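Local structure of 6-phospho-beta-glucosidase BglT (1UP7) at residues A[404-407]-A[408-412]. The protein hydrolyses cellobiose 6'-phosphate to glucose 6-phosphate and glucose, using NAD(+) and a manganese ion as cofactors. Residues are numbered along the deposited sequence; the frame is centred on the assembly and turned at random.
Sequences EEIL and EANRE
The C-terminal end of helix 396-409 closes here, where N410 leaves helical geometry and its side chain folds back onto the carbonyl of I406. Two regular i to i+4 bonds precede it: E408 N donates to E404 O at 2.9 Å, and A409 N to E405 O. I406 O then takes two N-H groups of N410, the backbone N at 3.0 Å and bent (134°), and ND2 at 2.7 Å and straighter (156°), reaching the oxygen from opposite faces of the carbonyl plane. With N410 CG beside its own backbone N (chi1 -66°), the amide lies alongside the I406 side chain, ND2 3.7 Å from CG2. One residue on, R411 NH1 donates to E408 O at 2.6 Å, the oxygen in the guanidinium plane, while its NE is in a long ion pair with E408 OE2, which lies well out of that plane. A leucine here in place of N410 would probably cost I406 O its straighter amide bond and deprive R117 of its amide oxygen partner. That oxygen, OD1, accepts from R117 NH1; I406 packs on V109, F112 and S113 of helix 109-131, and N410 on S113, while E405 OE1 forms a salt bridge with K98 and a hydrogen bond with Y99, just after helix 85-94.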
loop_
_atom_site.group_PDB
_atom_site.type_symbol
_atom_site.label_atom_id
_atom_site.label_comp_id
_atom_site.label_asym_id
_atom_site.label_seq_id
_atom_site.Cartn_x
_atom_site.Cartn_y
_atom_site.Cartn_z
ATOM N N GLU A 404 2.397 -33.490 -18.671
ATOM C CA GLU A 404 2.002 -34.892 -18.677
ATOM C C GLU A 404 3.129 -35.780 -18.222
ATOM O O GLU A 404 2.895 -36.686 -17.437
ATOM C CB GLU A 404 1.557 -35.323 -20.074
ATOM C CG GLU A 404 0.074 -35.550 -20.177
ATOM C CD GLU A 404 -0.612 -34.526 -21.062
ATOM O OE1 GLU A 404 -0.641 -34.735 -22.331
ATOM O OE2 GLU A 404 -1.129 -33.526 -20.465
ATOM N N GLU A 405 4.343 -35.525 -18.718
ATOM C CA GLU A 405 5.517 -36.279 -18.305
ATOM C C GLU A 405 5.770 -36.133 -16.807
ATOM O O GLU A 405 6.019 -37.124 -16.099
ATOM C CB GLU A 405 6.738 -35.816 -19.066
ATOM C CG GLU A 405 7.199 -36.828 -20.087
ATOM C CD GLU A 405 8.675 -36.694 -20.390
ATOM O OE1 GLU A 405 9.049 -35.680 -20.986
ATOM O OE2 GLU A 405 9.441 -37.597 -20.036
ATOM N N ILE A 406 5.691 -34.895 -16.326
ATOM C CA ILE A 406 5.914 -34.607 -14.924
ATOM C C ILE A 406 4.867 -35.325 -14.043
ATOM O O ILE A 406 5.217 -35.930 -13.018
ATOM C CB ILE A 406 5.850 -33.092 -14.649
ATOM C CG1 ILE A 406 7.077 -32.352 -15.214
ATOM C CG2 ILE A 406 5.636 -32.821 -13.130
ATOM C CD1 ILE A 406 6.830 -30.816 -15.293
ATOM N N LEU A 407 3.587 -35.236 -14.415
ATOM C CA LEU A 407 2.524 -35.898 -13.629
ATOM C C LEU A 407 2.634 -37.409 -13.651
ATOM O O LEU A 407 2.379 -38.084 -12.624
ATOM C CB LEU A 407 1.106 -35.479 -14.044
ATOM C CG LEU A 407 0.819 -33.985 -13.897
ATOM C CD1 LEU A 407 -0.551 -33.664 -14.487
ATOM C CD2 LEU A 407 0.956 -33.531 -12.427
ATOM N N GLU A 408 3.030 -37.967 -14.797
ATOM C CA GLU A 408 3.227 -39.415 -14.809
ATOM C C GLU A 408 4.423 -39.823 -13.921
ATOM O O GLU A 408 4.317 -40.791 -13.164
ATOM C CB GLU A 408 3.300 -39.970 -16.232
ATOM C CG GLU A 408 3.414 -41.487 -16.307
ATOM C CD GLU A 408 2.201 -42.214 -15.714
ATOM O OE1 GLU A 408 1.132 -41.575 -15.504
ATOM O OE2 GLU A 408 2.296 -43.454 -15.460
ATOM N N ALA A 409 5.533 -39.072 -13.964
ATOM C CA ALA A 409 6.701 -39.425 -13.136
ATOM C C ALA A 409 6.364 -39.276 -11.655
ATOM O O ALA A 409 6.913 -39.959 -10.820
ATOM C CB ALA A 409 7.911 -38.576 -13.461
ATOM N N ASN A 410 5.448 -38.378 -11.330
ATOM C CA ASN A 410 5.154 -38.104 -9.921
ATOM C C ASN A 410 3.828 -38.635 -9.426
ATOM O O ASN A 410 3.268 -38.139 -8.412
ATOM C CB ASN A 410 5.207 -36.608 -9.660
ATOM C CG ASN A 410 6.586 -36.081 -9.822
ATOM O OD1 ASN A 410 7.390 -36.231 -8.942
ATOM N ND2 ASN A 410 6.901 -35.562 -10.994
ATOM N N ARG A 411 3.300 -39.636 -10.125
ATOM C CA ARG A 411 1.954 -40.120 -9.826
ATOM C C ARG A 411 1.823 -40.723 -8.423
ATOM O O ARG A 411 0.721 -40.834 -7.918
ATOM C CB ARG A 411 1.437 -41.124 -10.874
ATOM C CG ARG A 411 2.077 -42.472 -10.775
ATOM C CD ARG A 411 2.110 -43.274 -12.052
ATOM N NE ARG A 411 3.044 -44.400 -11.907
ATOM C CZ ARG A 411 4.374 -44.343 -12.113
ATOM N NH1 ARG A 411 4.989 -43.210 -12.508
ATOM N NH2 ARG A 411 5.097 -45.443 -11.921
ATOM N N GLU A 412 2.936 -41.132 -7.809
ATOM C CA GLU A 412 2.865 -41.644 -6.453
ATOM C C GLU A 412 2.694 -40.527 -5.423
ATOM O O GLU A 412 2.338 -40.820 -4.297
ATOM C CB GLU A 412 4.098 -42.482 -6.063
ATOM C CG GLU A 412 4.328 -43.741 -6.860
ATOM C CD GLU A 412 5.792 -44.154 -6.800
ATOM O OE1 GLU A 412 6.705 -43.331 -7.191
ATOM O OE2 GLU A 412 6.035 -45.294 -6.350
#